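Local coordinates for DUF5037 domain-containing protein (Ruminococcus gnavus, PDB 4GL6) that is of unknown function but folds as a single chain carrying a four-stranded antiparallel sheet and a separate four-stranded mixed sheet, both accompanied by helices, at residues E55-N60 with E69-G74; F22-W27 with I40-I45; Y75-L80 with I105-E110. All blocks are in the same frame, centred on the assembly; numbering follows the deposited sequence.

Interaction 1: residues E55-N60 with E69-G74; sequences EGSYFN and EIIYDG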
loop_
_atom_site.group_PDB
_atom_site.type_symbol
_atom_site.label_atom_id
_atom_site.label_comp_id
_atom_site.label_asym_id
_atom_site.label_seq_id
_atom_site.Cartn_x
_atom_site.Cartn_y
_atom_site.Cartn_z
ATOM N N GLU A 55 2.949 7.544 -3.604
ATOM C CA GLU A 55 2.765 8.428 -4.753
ATOM C C GLU A 55 2.132 9.744 -4.324
ATOM O O GLU A 55 1.326 9.787 -3.409
ATOM C CB GLU A 55 1.943 7.754 -5.856
ATOM C CG GLU A 55 2.096 8.399 -7.222
ATOM C CD GLU A 55 1.365 7.637 -8.317
ATOM O OE1 GLU A 55 0.113 7.601 -8.248
ATOM O OE2 GLU A 55 2.038 7.108 -9.261
ATOM N N GLY A 56 2.569 10.816 -4.974
ATOM C CA GLY A 56 2.079 12.176 -4.780
ATOM C C GLY A 56 1.816 12.783 -6.152
ATOM O O GLY A 56 2.454 12.420 -7.138
ATOM N N SER A 57 0.886 13.726 -6.196
ATOM C CA SER A 57 0.422 14.347 -7.421
ATOM C C SER A 57 0.756 15.857 -7.328
ATOM O O SER A 57 0.351 16.502 -6.371
ATOM C CB SER A 57 -1.075 14.060 -7.509
ATOM O OG SER A 57 -1.566 14.291 -8.799
ATOM N N TYR A 58 1.526 16.393 -8.289
ATOM C CA TYR A 58 1.966 17.813 -8.301
ATOM C C TYR A 58 1.789 18.479 -9.678
ATOM O O TYR A 58 1.591 17.804 -10.681
ATOM C CB TYR A 58 3.459 17.934 -7.879
ATOM C CG TYR A 58 3.777 17.359 -6.510
ATOM C CD1 TYR A 58 4.042 16.003 -6.344
ATOM C CD2 TYR A 58 3.790 18.169 -5.362
ATOM C CE1 TYR A 58 4.308 15.459 -5.076
ATOM C CE2 TYR A 58 4.057 17.640 -4.084
ATOM C CZ TYR A 58 4.317 16.290 -3.939
ATOM O OH TYR A 58 4.574 15.739 -2.703
ATOM N N PHE A 59 1.825 19.813 -9.687
ATOM C CA PHE A 59 1.784 20.638 -10.913
ATOM C C PHE A 59 2.941 21.628 -10.801
ATOM O O PHE A 59 3.115 22.238 -9.745
ATOM C CB PHE A 59 0.435 21.354 -11.062
ATOM C CG PHE A 59 0.381 22.345 -12.197
ATOM C CD1 PHE A 59 0.138 21.921 -13.506
ATOM C CD2 PHE A 59 0.543 23.726 -11.956
ATOM C CE1 PHE A 59 0.079 22.855 -14.548
ATOM C CE2 PHE A 59 0.478 24.657 -12.998
ATOM C CZ PHE A 59 0.245 24.217 -14.293
ATOM N N ASN A 60 3.725 21.750 -11.875
ATOM C CA ASN A 60 4.894 22.626 -11.918
ATOM C C ASN A 60 4.623 23.735 -12.932
ATOM O O ASN A 60 4.588 23.443 -14.125
ATOM C CB ASN A 60 6.139 21.830 -12.309
ATOM C CG ASN A 60 7.398 22.663 -12.285
ATOM O OD1 ASN A 60 7.757 23.242 -11.264
ATOM N ND2 ASN A 60 8.086 22.708 -13.403
ATOM N N GLU A 69 3.160 23.378 -7.114
ATOM C CA GLU A 69 1.775 23.316 -6.610
ATOM C C GLU A 69 1.435 21.854 -6.294
ATOM O O GLU A 69 1.916 20.935 -6.962
ATOM C CB GLU A 69 0.799 23.914 -7.617
ATOM C CG GLU A 69 1.028 25.407 -7.829
ATOM C CD GLU A 69 0.142 26.033 -8.892
ATOM O OE1 GLU A 69 -0.845 25.396 -9.324
ATOM O OE2 GLU A 69 0.439 27.183 -9.298
ATOM N N ILE A 70 0.608 21.649 -5.276
ATOM C CA ILE A 70 0.260 20.320 -4.786
ATOM C C ILE A 70 -1.164 19.970 -5.198
ATOM O O ILE A 70 -2.095 20.689 -4.841
ATOM C CB ILE A 70 0.366 20.270 -3.236
ATOM C CG1 ILE A 70 1.816 20.550 -2.776
ATOM C CG2 ILE A 70 -0.141 18.934 -2.663
ATOM C CD1 ILE A 70 2.271 22.000 -2.863
ATOM N N ILE A 71 -1.331 18.890 -5.957
ATOM C CA ILE A 71 -2.663 18.384 -6.285
ATOM C C ILE A 71 -3.051 17.585 -5.024
ATOM O O ILE A 71 -4.027 17.920 -4.347
ATOM C CB ILE A 71 -2.684 17.550 -7.577
ATOM C CG1 ILE A 71 -2.240 18.417 -8.775
ATOM C CG2 ILE A 71 -4.088 16.991 -7.812
ATOM C CD1 ILE A 71 -2.056 17.639 -10.068
ATOM N N TYR A 72 -2.255 16.562 -4.703
ATOM C CA TYR A 72 -2.373 15.810 -3.437
ATOM C C TYR A 72 -1.040 15.119 -3.145
ATOM O O TYR A 72 -0.645 14.241 -3.908
ATOM C CB TYR A 72 -3.540 14.816 -3.442
ATOM C CG TYR A 72 -3.607 13.999 -2.179
ATOM C CD1 TYR A 72 -3.673 14.620 -0.934
ATOM C CD2 TYR A 72 -3.608 12.602 -2.216
ATOM C CE1 TYR A 72 -3.716 13.879 0.241
ATOM C CE2 TYR A 72 -3.650 11.853 -1.045
ATOM C CZ TYR A 72 -3.700 12.497 0.182
ATOM O OH TYR A 72 -3.740 11.784 1.355
ATOM N N ASP A 73 -0.368 15.520 -2.053
ATOM C CA ASP A 73 0.990 15.007 -1.718
ATOM C C ASP A 73 1.125 13.526 -1.383
ATOM O O ASP A 73 2.234 12.978 -1.419
ATOM C CB ASP A 73 1.688 15.863 -0.644
ATOM C CG ASP A 73 1.009 15.831 0.734
ATOM O OD1 ASP A 73 0.271 14.883 1.093
ATOM O OD2 ASP A 73 1.269 16.791 1.495
ATOM N N GLY A 74 -0.005 12.910 -1.040
ATOM C CA GLY A 74 -0.079 11.493 -0.744
ATOM C C GLY A 74 0.464 11.039 0.585
ATOM O O GLY A 74 0.488 9.836 0.816
#

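Interaction 2: residues F22-W27 with I40-I45; sequences FEVLSW and IYATCI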
loop_
_atom_site.group_PDB
_atom_site.type_symbol
_atom_site.label_atom_id
_atom_site.label_comp_id
_atom_site.label_asym_id
_atom_site.label_seq_id
_atom_site.Cartn_x
_atom_site.Cartn_y
_atom_site.Cartn_z
ATOM N N PHE A 22 12.856 13.639 2.939
ATOM C CA PHE A 22 12.298 12.733 1.947
ATOM C C PHE A 22 13.169 12.693 0.704
ATOM O O PHE A 22 14.027 13.550 0.509
ATOM C CB PHE A 22 10.914 13.225 1.494
ATOM C CG PHE A 22 9.878 13.282 2.584
ATOM C CD1 PHE A 22 9.878 14.323 3.525
ATOM C CD2 PHE A 22 8.851 12.329 2.641
ATOM C CE1 PHE A 22 8.912 14.383 4.533
ATOM C CE2 PHE A 22 7.881 12.387 3.638
ATOM C CZ PHE A 22 7.911 13.413 4.591
ATOM N N GLU A 23 12.913 11.685 -0.129
ATOM C CA GLU A 23 13.597 11.491 -1.402
ATOM C C GLU A 23 12.528 11.135 -2.440
ATOM O O GLU A 23 11.631 10.346 -2.158
ATOM C CB GLU A 23 14.652 10.373 -1.277
ATOM C CG GLU A 23 15.526 10.156 -2.517
ATOM C CD GLU A 23 16.601 9.078 -2.354
ATOM O OE1 GLU A 23 16.699 8.438 -1.283
ATOM O OE2 GLU A 23 17.363 8.861 -3.320
ATOM N N VAL A 24 12.598 11.764 -3.608
ATOM C CA VAL A 24 11.741 11.435 -4.738
ATOM C C VAL A 24 12.562 10.405 -5.490
ATOM O O VAL A 24 13.599 10.740 -6.039
ATOM C CB VAL A 24 11.428 12.660 -5.633
ATOM C CG1 VAL A 24 10.795 12.213 -6.948
ATOM C CG2 VAL A 24 10.519 13.645 -4.898
ATOM N N LEU A 25 12.124 9.149 -5.486
ATOM C CA LEU A 25 12.838 8.068 -6.201
ATOM C C LEU A 25 12.725 8.237 -7.711
ATOM O O LEU A 25 13.674 7.988 -8.434
ATOM C CB LEU A 25 12.337 6.683 -5.772
ATOM C CG LEU A 25 12.522 6.333 -4.289
ATOM C CD1 LEU A 25 11.888 4.988 -3.994
ATOM C CD2 LEU A 25 13.992 6.337 -3.864
ATOM N N SER A 26 11.557 8.655 -8.178
ATOM C CA SER A 26 11.310 8.904 -9.608
ATOM C C SER A 26 9.996 9.651 -9.790
ATOM O O SER A 26 9.173 9.757 -8.861
ATOM C CB SER A 26 11.221 7.600 -10.400
ATOM O OG SER A 26 10.134 6.800 -9.951
ATOM N N TRP A 27 9.814 10.179 -10.988
ATOM C CA TRP A 27 8.565 10.827 -11.320
ATOM C C TRP A 27 8.237 10.705 -12.757
ATOM O O TRP A 27 9.107 10.612 -13.621
ATOM C CB TRP A 27 8.461 12.264 -10.810
ATOM C CG TRP A 27 9.425 13.255 -11.366
ATOM C CD1 TRP A 27 10.582 13.727 -10.769
ATOM C CD2 TRP A 27 9.319 13.989 -12.621
ATOM N NE1 TRP A 27 11.186 14.660 -11.552
ATOM C CE2 TRP A 27 10.492 14.861 -12.679
ATOM C CE3 TRP A 27 8.415 14.004 -13.677
ATOM C CZ2 TRP A 27 10.731 15.703 -13.751
ATOM C CZ3 TRP A 27 8.663 14.859 -14.757
ATOM C CH2 TRP A 27 9.797 15.690 -14.790
ATOM N N ILE A 40 2.149 15.856 -12.503
ATOM C CA ILE A 40 3.387 15.129 -12.236
ATOM C C ILE A 40 3.089 14.128 -11.132
ATOM O O ILE A 40 2.668 14.527 -10.035
ATOM C CB ILE A 40 4.530 16.046 -11.760
ATOM C CG1 ILE A 40 4.870 17.094 -12.814
ATOM C CG2 ILE A 40 5.792 15.229 -11.489
ATOM C CD1 ILE A 40 5.875 18.122 -12.315
ATOM N N TYR A 41 3.331 12.845 -11.414
ATOM C CA TYR A 41 3.127 11.738 -10.461
ATOM C C TYR A 41 4.511 11.280 -9.960
ATOM O O TYR A 41 5.274 10.690 -10.700
ATOM C CB TYR A 41 2.305 10.600 -11.102
ATOM C CG TYR A 41 0.921 11.057 -11.564
ATOM C CD1 TYR A 41 -0.165 11.083 -10.676
ATOM C CD2 TYR A 41 0.698 11.475 -12.896
ATOM C CE1 TYR A 41 -1.422 11.508 -11.101
ATOM C CE2 TYR A 41 -0.555 11.907 -13.328
ATOM C CZ TYR A 41 -1.612 11.924 -12.434
ATOM O OH TYR A 41 -2.858 12.359 -12.859
ATOM N N ALA A 42 4.789 11.550 -8.690
ATOM C CA ALA A 42 6.076 11.299 -8.053
ATOM C C ALA A 42 6.052 10.137 -7.053
ATOM O O ALA A 42 5.219 10.148 -6.144
ATOM C CB ALA A 42 6.488 12.573 -7.307
ATOM N N THR A 43 6.979 9.173 -7.197
ATOM C CA THR A 43 7.154 8.073 -6.237
ATOM C C THR A 43 8.155 8.565 -5.196
ATOM O O THR A 43 9.327 8.781 -5.515
ATOM C CB THR A 43 7.659 6.805 -6.924
ATOM O OG1 THR A 43 6.620 6.344 -7.784
ATOM C CG2 THR A 43 8.006 5.712 -5.919
ATOM N N CYS A 44 7.686 8.715 -3.961
ATOM C CA CYS A 44 8.472 9.294 -2.868
ATOM C C CYS A 44 8.685 8.335 -1.693
ATOM O O CYS A 44 7.910 7.408 -1.512
ATOM C CB CYS A 44 7.728 10.543 -2.337
ATOM S SG CYS A 44 7.132 11.751 -3.569
ATOM N N ILE A 45 9.739 8.570 -0.909
ATOM C CA ILE A 45 9.983 7.858 0.364
ATOM C C ILE A 45 10.414 8.870 1.424
ATOM O O ILE A 45 10.912 9.951 1.083
ATOM C CB ILE A 45 11.069 6.754 0.260
ATOM C CG1 ILE A 45 12.426 7.312 -0.211
ATOM C CG2 ILE A 45 10.614 5.660 -0.696
ATOM C CD1 ILE A 45 13.566 6.318 -0.121
#

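Interaction 3: residues Y75-L80 with I105-E110; sequences YGQRLL and IIIPEE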
loop_
_atom_site.group_PDB
_atom_site.type_symbol
_atom_site.label_atom_id
_atom_site.label_comp_id
_atom_site.label_asym_id
_atom_site.label_seq_id
_atom_site.Cartn_x
_atom_site.Cartn_y
_atom_site.Cartn_z
ATOM N N TYR A 75 0.870 11.966 1.462
ATOM C CA TYR A 75 1.527 11.584 2.712
ATOM C C TYR A 75 0.579 11.094 3.771
ATOM O O TYR A 75 0.921 10.158 4.494
ATOM C CB TYR A 75 2.461 12.683 3.264
ATOM C CG TYR A 75 3.387 12.169 4.369
ATOM C CD1 TYR A 75 4.250 11.088 4.130
ATOM C CD2 TYR A 75 3.402 12.745 5.648
ATOM C CE1 TYR A 75 5.084 10.589 5.120
ATOM C CE2 TYR A 75 4.245 12.250 6.650
ATOM C CZ TYR A 75 5.084 11.168 6.373
ATOM O OH TYR A 75 5.946 10.643 7.302
ATOM N N GLY A 76 -0.594 11.714 3.887
ATOM C CA GLY A 76 -1.613 11.259 4.858
ATOM C C GLY A 76 -2.017 9.826 4.543
ATOM O O GLY A 76 -2.133 8.964 5.425
ATOM N N GLN A 77 -2.192 9.603 3.254
ATOM C CA GLN A 77 -2.465 8.308 2.676
ATOM C C GLN A 77 -1.384 7.283 3.070
ATOM O O GLN A 77 -1.701 6.159 3.453
ATOM C CB GLN A 77 -2.504 8.490 1.151
ATOM C CG GLN A 77 -3.178 7.411 0.368
ATOM C CD GLN A 77 -3.356 7.817 -1.084
ATOM O OE1 GLN A 77 -4.420 8.302 -1.507
ATOM N NE2 GLN A 77 -2.280 7.702 -1.833
ATOM N N ARG A 78 -0.116 7.681 2.965
ATOM C CA ARG A 78 1.024 6.813 3.320
ATOM C C ARG A 78 1.029 6.425 4.791
ATOM O O ARG A 78 1.308 5.274 5.122
ATOM C CB ARG A 78 2.377 7.462 2.952
ATOM C CG ARG A 78 3.637 6.774 3.488
ATOM C CD ARG A 78 3.712 5.317 3.041
ATOM N NE ARG A 78 4.423 4.474 3.995
ATOM C CZ ARG A 78 4.334 3.142 4.065
ATOM N NH1 ARG A 78 3.542 2.445 3.259
ATOM N NH2 ARG A 78 5.028 2.494 4.987
ATOM N N LEU A 79 0.749 7.389 5.655
ATOM C CA LEU A 79 0.682 7.130 7.086
ATOM C C LEU A 79 -0.414 6.110 7.415
ATOM O O LEU A 79 -0.223 5.282 8.316
ATOM C CB LEU A 79 0.454 8.427 7.866
ATOM C CG LEU A 79 1.543 9.500 7.785
ATOM C CD1 LEU A 79 1.045 10.781 8.466
ATOM C CD2 LEU A 79 2.842 9.009 8.392
ATOM N N LEU A 80 -1.541 6.160 6.689
ATOM C CA LEU A 80 -2.623 5.181 6.873
ATOM C C LEU A 80 -2.140 3.785 6.389
ATOM O O LEU A 80 -2.351 2.794 7.085
ATOM C CB LEU A 80 -3.939 5.638 6.214
ATOM C CG LEU A 80 -4.755 6.771 6.881
ATOM C CD1 LEU A 80 -5.889 7.240 5.976
ATOM C CD2 LEU A 80 -5.346 6.368 8.230
ATOM N N ILE A 105 -3.976 2.023 0.229
ATOM C CA ILE A 105 -5.060 2.868 0.725
ATOM C C ILE A 105 -5.108 4.112 -0.149
ATOM O O ILE A 105 -4.117 4.770 -0.293
ATOM C CB ILE A 105 -4.826 3.254 2.190
ATOM C CG1 ILE A 105 -4.949 1.998 3.074
ATOM C CG2 ILE A 105 -5.845 4.299 2.664
ATOM C CD1 ILE A 105 -4.496 2.164 4.506
ATOM N N ILE A 106 -6.265 4.395 -0.743
ATOM C CA ILE A 106 -6.487 5.552 -1.617
ATOM C C ILE A 106 -7.535 6.489 -1.011
ATOM O O ILE A 106 -8.693 6.116 -0.884
ATOM C CB ILE A 106 -6.970 5.108 -3.010
ATOM C CG1 ILE A 106 -5.877 4.266 -3.722
ATOM C CG2 ILE A 106 -7.390 6.319 -3.844
ATOM C CD1 ILE A 106 -4.592 5.003 -4.071
ATOM N N ILE A 107 -7.110 7.703 -0.668
ATOM C CA ILE A 107 -7.967 8.751 -0.112
ATOM C C ILE A 107 -8.606 9.499 -1.283
ATOM O O ILE A 107 -7.871 10.048 -2.106
ATOM C CB ILE A 107 -7.145 9.782 0.681
ATOM C CG1 ILE A 107 -6.434 9.118 1.853
ATOM C CG2 ILE A 107 -8.018 10.924 1.182
ATOM C CD1 ILE A 107 -7.339 8.394 2.833
ATOM N N PRO A 108 -9.950 9.525 -1.377
ATOM C CA PRO A 108 -10.626 10.220 -2.492
ATOM C C PRO A 108 -10.561 11.762 -2.403
ATOM O O PRO A 108 -10.364 12.320 -1.304
ATOM C CB PRO A 108 -12.067 9.716 -2.391
ATOM C CG PRO A 108 -12.253 9.403 -0.937
ATOM C CD PRO A 108 -10.919 8.972 -0.409
ATOM N N GLU A 109 -10.751 12.420 -3.556
ATOM C CA GLU A 109 -10.688 13.888 -3.695
ATOM C C GLU A 109 -11.371 14.623 -2.543
ATOM O O GLU A 109 -10.773 15.524 -1.954
ATOM C CB GLU A 109 -11.280 14.343 -5.040
ATOM C CG GLU A 109 -11.073 15.824 -5.360
ATOM C CD GLU A 109 -11.626 16.244 -6.716
ATOM O OE1 GLU A 109 -12.658 15.695 -7.169
ATOM O OE2 GLU A 109 -11.031 17.157 -7.325
ATOM N N GLU A 110 -12.580 14.171 -2.194
ATOM C CA GLU A 110 -13.405 14.761 -1.120
ATOM C C GLU A 110 -12.664 14.922 0.210
ATOM O O GLU A 110 -12.881 15.910 0.893
ATOM C CB GLU A 110 -14.705 13.958 -0.839
ATOM C CG GLU A 110 -15.683 13.750 -2.005
ATOM C CD GLU A 110 -15.431 12.476 -2.809
ATOM O OE1 GLU A 110 -15.336 11.398 -2.190
ATOM O OE2 GLU A 110 -15.350 12.548 -4.062
#

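Interaction 1: residues E55-N60 with E69-G74
In Tyr-58, CG stands anti to the carbonyl carbon and beside the backbone N (chi1 -58°), and CG1 of Ile-70 is placed alike. The two residues form an antiparallel non-hydrogen-bonded pair, which puts their side chains on one face of the sheet, side by side and pointing the same way. The ring atom CE2 of Tyr-58 comes within 3.9 Å of CG1 of Ile-70. At the far end of the ring, OH of Tyr-58 lies 3.5 Å from CB of Asp-73. The carboxylate of Asp-73 is engaged elsewhere: OD2 is hydrogen-bonded to the hydroxyls of Tyr-13 and Tyr-18, and OD1 to the backbone N of Tyr-75. Ile-10, Tyr-13 and Leu-14 of helix 6-18 also pack on the Tyr-58 ring, which places this face of the sheet against that helix.

The opposite face carries Ser-57, Phe-59, Glu-69 and Tyr-72. Phe-59 and Glu-69 run alongside each other, with OE1 of Glu-69 at 3.4 Å from CD2 of Phe-59 and the carboxylate turned 45° from the ring. Next to them, CD1 of Ile-71 meets OG of Ser-57 at 3.6 Å.

Phe-59 and Glu-69 form a hydrogen-bonded antiparallel pair, N of Phe-59 reaching O of Glu-69 at 2.9 Å and N of Glu-69 returning a bond to O of Phe-59. The ladder then slips by one residue. The carbonyl O of Ser-57 takes two bonds from the same face of its plane, at 3.0 Å from N of Ile-71 and 3.1 Å from N of Tyr-72, while N of Ser-57 gives its hydrogen to O of Tyr-72. Beyond, Gly-74, with positive phi, stands at the N-cap of helix 75-95. Two residues, Ile-71 and Tyr-72, set against the one Ser-57 make this a classic beta bulge in the hairpin of strands 54-59 and 69-70.

Interaction 2: residues F22-W27 with I40-I45
CD2 of Phe-22 lies 3.5 Å from the carbonyl O of Ile-45, with CB also against that oxygen. Glu-23 and Ile-45 form a hydrogen-bonded antiparallel pair, their side chains running together, and OE1 of Glu-23 makes a salt bridge with Lys-47. CG1 of Ile-45, in the crowded position between backbone N and carbonyl carbon (chi1 58°), is set 3.9 Å from CB of Glu-23. On the other face, CG2 of Val-24 packs 4.1 Å from SG of Cys-44. Leu-25 crosses Ile-45 at about a right angle, CD1 of Leu-25 lying 3.6 Å from CG2 of Ile-45, anti to the carbonyl carbon, and CD2 of Leu-25 3.8 Å from CD1 of Ile-45. An alanine at Ile-45 would probably leave both methyls of Leu-25 without their partner and open a gap beside CB of Glu-23. Leu-25 and Ser-26 both face Thr-43, a classic beta bulge: O of Thr-43 accepts N of Leu-25 at 2.8 Å and, weakly, N of Ser-26, and N of Thr-43 returns a bond to O of Ser-26 at 2.8 Å. CE3 of Trp-27 lies 3.6 Å from CG2 of Ile-40. Val-24, Trp-27 and Ile-40 pack on helix 6-18, and strand 40-46 is hydrogen-bonded to strand 54-59.

Interaction 3: residues Y75-L80 with I105-E110
Gln-77 reaches from the first turn of helix 75-95 with CG anti to its backbone N (chi1 -161°), and the chain stays extended beyond that atom, carrying the amide to the backbone of the loop. There OE1 accepts the N-H of Ile-107 at 2.9 Å in a nearly straight bond, 166° at the hydrogen, with the donor tilted 26° from the plane of the amide C=O. The same oxygen lies 3.4 Å from CA of Ile-106, whose side chain runs beside that of Gln-77 and points the same way, bringing CD1 up to the amide group. A single side-chain-to-backbone bond thus pins the irregular segment after strand 99-104, an outer strand of the mixed sheet, to the start of helix 75-95, which follows on from the antiparallel sheet; the contact lies where these two parts of the fold meet. One turn further along the helix the contact becomes apolar. Leu-80 and Ile-107 cross at about a right angle and touch through their CD1 methyls, 3.6 Å apart. Ile-105 approaches the same leucine from its backbone side: CD1 of Ile-105 lies 3.9 Å from CB of Leu-80 and 3.4 Å from its carbonyl O. Tyr-125 of helix 122-129 packs on Leu-80, Ile-105 and Ile-107 alike. Around the loop, the carbonyl O of Ile-106 is hydrogen-bonded to NZ of Lys-137, and that of Ile-107 to NE2 of Gln-112.

In the fold
From the N terminus, helix 6-18 is followed by interaction 2, which closes the hairpin of strands 22-28 and 40-46. Interaction 1 then closes a second hairpin, 54-59 with 69-70. The two touch because strands 40-46 and 54-59 are neighbours in one antiparallel sheet. Interaction 3 opens at Tyr-75, just past interaction 1, and closes a longer loop holding the rest of helix 75-95 and strand 99-104, an edge strand of the mixed sheet. The three follow in series, neither nested nor crossed. Interaction 3 meets interaction 1 where OH of Tyr-72 probably accepts a hydrogen bond from the backbone N of Gln-77, and interaction 2 through the rings of Tyr-75 and Phe-22.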